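Local coordinates for protein nucleoporin NUP170 (Chaetomium thermophilum, PDB 5HAX) that is a nucleoporin that probably serves as a structural scaffold component of the nuclear pore complex, pairing a beta-propeller with a helical region, at residues Ile114-Leu119 / Ser174-Ile179. Numbering follows the deposited sequence.
Sequences ITAVAL and SDVSFI
This is a contact between successive beta-propeller blades: the first strand of one four-stranded antiparallel sheet, 114-119, lies alongside the loop and strand start, 174-179, that open the next, and side chains meet between the two sheets. The two run in nearly the same direction, with a polar end at Thr-115 and an apolar patch farther along. Thr-115 holds its hydroxyl in the crowded position between its backbone N and carbonyl carbon (chi1 55°), from where OG1 donates to the main-chain Val-176 O at 2.8 Å. OG1 approaches in the carbonyl plane, at 154° to the C=O bond. One water donates to Thr-115 OG1 and accepts from Val-176 N at 3.0 Å. A valine in place of Thr-115 would lose both the direct bond and the hydroxyl that holds this water, and would probably loosen this end. A second water donates to Thr-115 O and to Ser-177 OG, which in turn donates to the syn lone pair of Asp-175 OD2. Ile-179, with CG1 anti to its carbonyl carbon, brings CD1 to 3.7 Å from Ala-116 CB, while its CB rests 3.7 Å from Ala-118 CB. Each segment has a classic beta bulge, Thr-115 and Ala-116 facing Ala-138, Ser-177 and Phe-178 facing Gly-190. First strands of consecutive blades running side by side are characteristic of a beta-propeller, consistent with the Nup133 N-terminal-like family.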
# COMPACT_ATOMS: atom_id res chain seq x y z
N ILE A 114 -3.21 14.46 -28.61
CA ILE A 114 -3.31 13.43 -27.59
C ILE A 114 -4.25 13.91 -26.49
O ILE A 114 -4.10 15.02 -25.98
CB ILE A 114 -1.92 13.09 -27.02
CG1 ILE A 114 -1.06 12.41 -28.08
CG2 ILE A 114 -2.04 12.19 -25.79
CD1 ILE A 114 0.41 12.32 -27.72
N THR A 115 -5.21 13.06 -26.12
CA THR A 115 -6.19 13.39 -25.10
C THR A 115 -6.09 12.53 -23.84
O THR A 115 -6.66 12.90 -22.81
CB THR A 115 -7.62 13.25 -25.67
OG1 THR A 115 -7.80 11.94 -26.21
CG2 THR A 115 -7.85 14.29 -26.76
N ALA A 116 -5.37 11.41 -23.89
CA ALA A 116 -5.20 10.57 -22.72
C ALA A 116 -4.02 9.63 -22.96
O ALA A 116 -3.75 9.23 -24.09
CB ALA A 116 -6.46 9.76 -22.41
N VAL A 117 -3.33 9.29 -21.87
CA VAL A 117 -2.20 8.37 -21.89
C VAL A 117 -2.25 7.54 -20.61
O VAL A 117 -2.58 8.06 -19.54
CB VAL A 117 -0.85 9.12 -21.99
CG1 VAL A 117 0.32 8.14 -21.97
CG2 VAL A 117 -0.81 9.98 -23.25
N ALA A 118 -1.91 6.25 -20.72
CA ALA A 118 -1.92 5.37 -19.56
C ALA A 118 -0.95 4.22 -19.77
O ALA A 118 -0.63 3.84 -20.90
CB ALA A 118 -3.33 4.83 -19.28
N LEU A 119 -0.49 3.67 -18.65
CA LEU A 119 0.42 2.53 -18.62
C LEU A 119 -0.29 1.37 -17.93
O LEU A 119 -0.61 1.46 -16.74
CB LEU A 119 1.71 2.88 -17.88
CG LEU A 119 2.83 1.85 -17.90
CD1 LEU A 119 3.42 1.73 -19.30
CD2 LEU A 119 3.91 2.21 -16.89
N SER A 174 -16.67 9.43 -29.72
CA SER A 174 -16.62 9.65 -28.28
C SER A 174 -15.21 10.00 -27.84
O SER A 174 -14.26 9.25 -28.12
CB SER A 174 -17.12 8.42 -27.53
OG SER A 174 -18.50 8.19 -27.77
N ASP A 175 -15.07 11.12 -27.13
CA ASP A 175 -13.80 11.53 -26.55
C ASP A 175 -13.27 10.46 -25.60
O ASP A 175 -14.03 9.74 -24.95
CB ASP A 175 -13.98 12.85 -25.81
CG ASP A 175 -12.82 13.17 -24.89
OD1 ASP A 175 -11.80 13.71 -25.37
OD2 ASP A 175 -12.92 12.89 -23.67
N VAL A 176 -11.94 10.37 -25.53
CA VAL A 176 -11.25 9.47 -24.60
C VAL A 176 -10.37 10.34 -23.70
O VAL A 176 -9.36 10.90 -24.16
CB VAL A 176 -10.41 8.41 -25.32
CG1 VAL A 176 -9.63 7.57 -24.32
CG2 VAL A 176 -11.29 7.52 -26.19
N SER A 177 -10.75 10.45 -22.43
CA SER A 177 -9.97 11.17 -21.43
C SER A 177 -9.55 10.30 -20.26
O SER A 177 -8.77 10.76 -19.41
CB SER A 177 -10.77 12.37 -20.88
OG SER A 177 -10.91 13.39 -21.85
N PHE A 178 -10.03 9.06 -20.18
CA PHE A 178 -9.74 8.17 -19.06
C PHE A 178 -9.46 6.78 -19.60
O PHE A 178 -10.26 6.24 -20.37
CB PHE A 178 -10.91 8.14 -18.07
CG PHE A 178 -11.42 9.50 -17.70
CD1 PHE A 178 -10.70 10.32 -16.85
CD2 PHE A 178 -12.63 9.96 -18.20
CE1 PHE A 178 -11.16 11.58 -16.51
CE2 PHE A 178 -13.11 11.22 -17.86
CZ PHE A 178 -12.37 12.03 -17.01
N ILE A 179 -8.31 6.22 -19.21
CA ILE A 179 -7.91 4.87 -19.59
C ILE A 179 -7.49 4.14 -18.33
O ILE A 179 -6.70 4.67 -17.54
CB ILE A 179 -6.75 4.88 -20.61
CG1 ILE A 179 -7.06 5.78 -21.80
CG2 ILE A 179 -6.43 3.46 -21.07
CD1 ILE A 179 -5.86 6.08 -22.67
O HOH W 1 -9.95 11.38 -27.56
O HOH W 2 -8.56 14.83 -22.27